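Local coordinates for protein hypothetical methylmalonyl-CoA decarboxylase alpha subunit (Sulfolobus tokodaii, PDB 1X0U) that is a putative carboxyl transferase subunit of the ClpP/crotonase superfamily that assembles with other copies of itself, at residues A[403-408]-A[433-438]; A[428-433]-A[487-492]. All coordinates share one frame; numbering follows the deposited sequence.

Contact 1: residues A[403-408]-A[433-438]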
loop_
_atom_site.group_PDB
_atom_site.type_symbol
_atom_site.label_atom_id
_atom_site.label_comp_id
_atom_site.label_asym_id
_atom_site.label_seq_id
_atom_site.Cartn_x
_atom_site.Cartn_y
_atom_site.Cartn_z
ATOM N N THR A 403 2.136 -31.957 8.136
ATOM C CA THR A 403 3.119 -32.972 8.450
ATOM C C THR A 403 2.438 -34.283 8.837
ATOM O O THR A 403 1.466 -34.297 9.602
ATOM C CB THR A 403 4.048 -32.526 9.602
ATOM O OG1 THR A 403 4.836 -31.411 9.168
ATOM C CG2 THR A 403 4.987 -33.642 10.012
ATOM N N VAL A 404 2.941 -35.376 8.271
ATOM C CA VAL A 404 2.437 -36.699 8.576
ATOM C C VAL A 404 3.644 -37.506 9.031
ATOM O O VAL A 404 4.515 -37.861 8.230
ATOM C CB VAL A 404 1.807 -37.400 7.361
ATOM C CG1 VAL A 404 1.394 -38.819 7.750
ATOM C CG2 VAL A 404 0.597 -36.636 6.873
ATOM N N ILE A 405 3.691 -37.785 10.326
ATOM C CA ILE A 405 4.781 -38.549 10.905
ATOM C C ILE A 405 4.492 -40.038 10.734
ATOM O O ILE A 405 3.552 -40.577 11.320
ATOM C CB ILE A 405 4.942 -38.179 12.394
ATOM C CG1 ILE A 405 5.267 -36.678 12.498
ATOM C CG2 ILE A 405 6.012 -39.044 13.041
ATOM C CD1 ILE A 405 5.442 -36.142 13.908
ATOM N N VAL A 406 5.299 -40.685 9.901
ATOM C CA VAL A 406 5.158 -42.102 9.607
ATOM C C VAL A 406 5.766 -42.961 10.715
ATOM O O VAL A 406 5.125 -43.882 11.222
ATOM C CB VAL A 406 5.818 -42.417 8.247
ATOM C CG1 VAL A 406 5.979 -43.912 8.042
ATOM C CG2 VAL A 406 4.962 -41.836 7.139
ATOM N N ARG A 407 6.993 -42.647 11.106
ATOM C CA ARG A 407 7.654 -43.409 12.151
ATOM C C ARG A 407 8.470 -42.511 13.074
ATOM O O ARG A 407 7.913 -41.674 13.780
ATOM C CB ARG A 407 8.547 -44.499 11.540
ATOM C CG ARG A 407 8.965 -45.590 12.539
ATOM C CD ARG A 407 9.650 -46.773 11.841
ATOM N NE ARG A 407 10.872 -46.390 11.143
ATOM C CZ ARG A 407 11.730 -47.257 10.615
ATOM N NH1 ARG A 407 12.823 -46.829 9.994
ATOM N NH2 ARG A 407 11.491 -48.557 10.707
ATOM N N LYS A 408 9.786 -42.672 13.064
ATOM C CA LYS A 408 10.639 -41.875 13.933
ATOM C C LYS A 408 10.598 -40.386 13.629
ATOM O O LYS A 408 10.392 -39.975 12.491
ATOM C CB LYS A 408 12.083 -42.365 13.840
ATOM C CG LYS A 408 12.282 -43.812 14.299
ATOM C CD LYS A 408 13.753 -44.140 14.472
ATOM C CE LYS A 408 14.551 -43.878 13.195
ATOM N NZ LYS A 408 13.909 -44.565 12.040
ATOM N N ALA A 433 4.268 -43.989 14.667
ATOM C CA ALA A 433 5.119 -42.835 14.910
ATOM C C ALA A 433 5.641 -42.773 16.337
ATOM O O ALA A 433 4.909 -43.041 17.288
ATOM C CB ALA A 433 4.358 -41.561 14.589
ATOM N N GLU A 434 6.920 -42.448 16.481
ATOM C CA GLU A 434 7.520 -42.283 17.797
ATOM C C GLU A 434 8.215 -40.932 17.809
ATOM O O GLU A 434 9.173 -40.697 17.065
ATOM C CB GLU A 434 8.517 -43.398 18.142
ATOM C CG GLU A 434 9.030 -44.238 17.006
ATOM C CD GLU A 434 9.811 -45.448 17.513
ATOM O OE1 GLU A 434 10.837 -45.256 18.208
ATOM O OE2 GLU A 434 9.392 -46.592 17.226
ATOM N N ILE A 435 7.704 -40.042 18.648
ATOM C CA ILE A 435 8.234 -38.692 18.773
ATOM C C ILE A 435 9.051 -38.650 20.059
ATOM O O ILE A 435 8.543 -38.947 21.136
ATOM C CB ILE A 435 7.069 -37.680 18.823
ATOM C CG1 ILE A 435 6.214 -37.846 17.567
ATOM C CG2 ILE A 435 7.599 -36.252 18.928
ATOM C CD1 ILE A 435 4.874 -37.153 17.621
ATOM N N ALA A 436 10.329 -38.307 19.943
ATOM C CA ALA A 436 11.177 -38.270 21.117
ATOM C C ALA A 436 12.139 -37.106 21.103
ATOM O O ALA A 436 12.654 -36.727 20.053
ATOM C CB ALA A 436 11.945 -39.579 21.247
ATOM N N VAL A 437 12.373 -36.555 22.292
ATOM C CA VAL A 437 13.267 -35.424 22.487
ATOM C C VAL A 437 14.629 -35.799 21.923
ATOM O O VAL A 437 15.389 -34.938 21.486
ATOM C CB VAL A 437 13.374 -35.064 23.998
ATOM C CG1 VAL A 437 14.095 -36.171 24.763
ATOM C CG2 VAL A 437 14.075 -33.763 24.169
ATOM N N THR A 438 14.914 -37.099 21.940
ATOM C CA THR A 438 16.151 -37.676 21.407
ATOM C C THR A 438 15.893 -39.174 21.235
ATOM O O THR A 438 14.858 -39.685 21.677
ATOM C CB THR A 438 17.358 -37.541 22.375
ATOM O OG1 THR A 438 17.420 -36.212 22.907
ATOM C CG2 THR A 438 18.664 -37.842 21.626
#

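Contact 2: residues A[428-433]-A[487-492]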
loop_
_atom_site.group_PDB
_atom_site.type_symbol
_atom_site.label_atom_id
_atom_site.label_comp_id
_atom_site.label_asym_id
_atom_site.label_seq_id
_atom_site.Cartn_x
_atom_site.Cartn_y
_atom_site.Cartn_z
ATOM N N TYR A 428 -0.283 -34.704 11.719
ATOM C CA TYR A 428 -0.912 -35.994 11.948
ATOM C C TYR A 428 0.173 -37.034 12.167
ATOM O O TYR A 428 1.325 -36.818 11.797
ATOM C CB TYR A 428 -1.772 -36.403 10.755
ATOM C CG TYR A 428 -2.929 -35.468 10.482
ATOM C CD1 TYR A 428 -2.832 -34.470 9.514
ATOM C CD2 TYR A 428 -4.122 -35.580 11.193
ATOM C CE1 TYR A 428 -3.898 -33.608 9.260
ATOM C CE2 TYR A 428 -5.190 -34.723 10.946
ATOM C CZ TYR A 428 -5.074 -33.741 9.983
ATOM O OH TYR A 428 -6.125 -32.879 9.759
ATOM N N ALA A 429 -0.196 -38.157 12.778
ATOM C CA ALA A 429 0.754 -39.230 13.039
ATOM C C ALA A 429 0.132 -40.623 12.913
ATOM O O ALA A 429 -1.033 -40.851 13.256
ATOM C CB ALA A 429 1.379 -39.053 14.427
ATOM N N TRP A 430 0.924 -41.547 12.390
ATOM C CA TRP A 430 0.503 -42.925 12.227
ATOM C C TRP A 430 0.703 -43.609 13.576
ATOM O O TRP A 430 1.466 -43.124 14.416
ATOM C CB TRP A 430 1.369 -43.623 11.178
ATOM C CG TRP A 430 1.059 -43.266 9.764
ATOM C CD1 TRP A 430 0.239 -42.260 9.323
ATOM C CD2 TRP A 430 1.592 -43.895 8.591
ATOM N NE1 TRP A 430 0.235 -42.222 7.946
ATOM C CE2 TRP A 430 1.055 -43.211 7.472
ATOM C CE3 TRP A 430 2.476 -44.966 8.377
ATOM C CZ2 TRP A 430 1.370 -43.571 6.157
ATOM C CZ3 TRP A 430 2.791 -45.322 7.061
ATOM C CH2 TRP A 430 2.239 -44.621 5.969
ATOM N N PRO A 431 0.028 -44.750 13.796
ATOM C CA PRO A 431 0.175 -45.462 15.070
ATOM C C PRO A 431 1.634 -45.857 15.309
ATOM O O PRO A 431 2.056 -46.060 16.441
ATOM C CB PRO A 431 -0.730 -46.685 14.893
ATOM C CG PRO A 431 -1.767 -46.220 13.899
ATOM C CD PRO A 431 -0.936 -45.436 12.914
ATOM N N THR A 432 2.401 -45.951 14.227
ATOM C CA THR A 432 3.806 -46.349 14.297
ATOM C C THR A 432 4.783 -45.205 14.580
ATOM O O THR A 432 5.991 -45.424 14.729
ATOM C CB THR A 432 4.237 -47.027 12.986
ATOM O OG1 THR A 432 3.846 -46.209 11.872
ATOM C CG2 THR A 432 3.584 -48.403 12.855
ATOM N N ALA A 433 4.268 -43.989 14.667
ATOM C CA ALA A 433 5.119 -42.835 14.910
ATOM C C ALA A 433 5.641 -42.773 16.337
ATOM O O ALA A 433 4.909 -43.041 17.288
ATOM C CB ALA A 433 4.358 -41.561 14.589
ATOM N N ASP A 487 -4.055 -35.242 15.307
ATOM C CA ASP A 487 -4.764 -36.503 15.373
ATOM C C ASP A 487 -3.895 -37.678 14.989
ATOM O O ASP A 487 -2.882 -37.526 14.306
ATOM C CB ASP A 487 -5.998 -36.448 14.459
ATOM C CG ASP A 487 -6.933 -37.619 14.672
ATOM O OD1 ASP A 487 -7.016 -38.107 15.818
ATOM O OD2 ASP A 487 -7.593 -38.045 13.700
ATOM N N VAL A 488 -4.293 -38.854 15.454
ATOM C CA VAL A 488 -3.594 -40.083 15.134
ATOM C C VAL A 488 -4.534 -40.808 14.180
ATOM O O VAL A 488 -5.731 -40.914 14.436
ATOM C CB VAL A 488 -3.343 -40.931 16.399
ATOM C CG1 VAL A 488 -2.605 -42.213 16.033
ATOM C CG2 VAL A 488 -2.527 -40.114 17.413
ATOM N N ILE A 489 -4.007 -41.286 13.061
ATOM C CA ILE A 489 -4.866 -41.951 12.096
ATOM C C ILE A 489 -4.292 -43.250 11.572
ATOM O O ILE A 489 -3.103 -43.534 11.715
ATOM C CB ILE A 489 -5.156 -41.033 10.885
ATOM C CG1 ILE A 489 -6.077 -41.753 9.877
ATOM C CG2 ILE A 489 -3.831 -40.656 10.195
ATOM C CD1 ILE A 489 -7.407 -42.364 10.469
ATOM N N GLU A 490 -5.177 -44.041 10.977
ATOM C CA GLU A 490 -4.816 -45.305 10.384
ATOM C C GLU A 490 -4.149 -44.903 9.085
ATOM O O GLU A 490 -4.697 -44.106 8.318
ATOM C CB GLU A 490 -6.073 -46.131 10.112
ATOM C CG GLU A 490 -7.025 -46.179 11.313
ATOM C CD GLU A 490 -8.178 -47.143 11.113
ATOM O OE1 GLU A 490 -9.156 -47.080 11.889
ATOM O OE2 GLU A 490 -8.106 -47.971 10.181
ATOM N N PRO A 491 -2.942 -45.428 8.834
ATOM C CA PRO A 491 -2.163 -45.141 7.633
ATOM C C PRO A 491 -2.963 -45.081 6.340
ATOM O O PRO A 491 -2.710 -44.229 5.492
ATOM C CB PRO A 491 -1.132 -46.253 7.640
ATOM C CG PRO A 491 -0.830 -46.380 9.100
ATOM C CD PRO A 491 -2.219 -46.376 9.704
ATOM N N LYS A 492 -3.940 -45.969 6.204
ATOM C CA LYS A 492 -4.762 -46.030 5.001
ATOM C C LYS A 492 -5.537 -44.749 4.702
ATOM O O LYS A 492 -5.882 -44.488 3.553
ATOM C CB LYS A 492 -5.755 -47.193 5.100
ATOM C CG LYS A 492 -6.930 -46.932 6.039
ATOM C CD LYS A 492 -7.989 -48.022 5.907
ATOM C CE LYS A 492 -9.226 -47.724 6.735
ATOM N NZ LYS A 492 -10.248 -48.794 6.595
#

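Contact 1: residues A[403-408]-A[433-438]
R407 and E434 meet through their backbones: the amide N of E434 donates to R407 O at 3.0 Å. The N-H stands well above the plane of that carbonyl instead of meeting a lone pair. The same oxygen also receives a CA-H...O contact from A433 CA at 3.2 Å, so one acceptor takes hold of two consecutive residues. K408 and E434 then pair as a parallel bridge, the start of the two-stranded sheet of 408-410 and 434-436, and their side chains leave on the same face with the CG atoms 4.3 Å apart.

Next to this polar grip is an apolar one. I405 sends its two branches to different partners. With chi1 -61° its CG1 lies beside the backbone N and CG2 anti to it; CG2 presses on A433 CB at 3.4 Å, tighter than an ordinary carbon contact. The longer branch ends with CD1 3.9 Å from I435 CD1, the two isoleucine chains crossing at about a right angle.

Further out, the charged ends look elsewhere. R407 NE and K408 NZ share the carboxylate of D368, with the backbone oxygens of K287 and A285 as further partners for R407 NH2 and K408 NZ respectively. E434 OE2 makes a salt bridge with R470 while OE1 bonds to Y410 OH, and its carboxylate stays 6.3 Å (OE2) from R407 NE. I435 also packs on A144 of a second subunit.

At R407 the chain leaves the large crotonase-type sheet for the small one. Across the two segments, one backbone hydrogen bond and a close apolar contact tie this corner to 433-438. The two cations share D368 while E434 pairs with R470, which probably helps keep these buried groups ionised.

Contact 2: residues A[428-433]-A[487-492]
W430 and P491 meet at one end of this contact, the proline ring lying over one face of the indole. P491 CB sits 3.7 Å from the centroid of the six-membered ring and only 9° off its normal, a CH-pi contact, while P491 CG reaches W430 CD2 at 3.5 Å. The indole is turned to meet it with CG anti to the carbonyl carbon (chi1 -76°), and its NE1 bonds to T494 OG1. P431 comes at P491 differently: the two pyrrolidines point tip to tip, with CD to CD at 3.6 Å.

At the other end, Y428 offers its ring edge to D487, whose CB lies near the ring plane, 3.9 Å from CD2; ring and carboxylate planes are 73° apart. Between these ends two parallel-strand bonds carry the backbone, A429 N to D487 O (3.2 Å) and I489 N to A429 O (3.0 Å). Here 487-488, the outermost strand of its sheet within this chain, joins 426-429.

A third subunit adds K19, bonded to V488 O, and R16, which makes a salt bridge with E490. Past the strand ends, where W430 to A433 form a type I turn, ring contact takes over from amide pairing: the CB and CG methylenes of P491 lie on the electron-rich indole face, held probably by dispersion with some weak CH-pi electrostatics.

In the fold
Both contacts hang on the same large sheet, in which strands 401-406 and 426-429 are neighbours, and they share A433. Their centres are 10 Å apart, bridged by the V406 O to T432 OG1 hydrogen bond and by W430 packing on V404 and V406. Contact 1 is wholly buried and marks the step from the large sheet into the two-stranded one; its charges find partners in the same chain. Contact 2 lies at the last strand of the large sheet in this chain, with several partly exposed residues and charged groups turned to another subunit. Contact 1 combines a backbone bond, aliphatic branches and charged-residue stems; contact 2 sets aromatic and proline rings together.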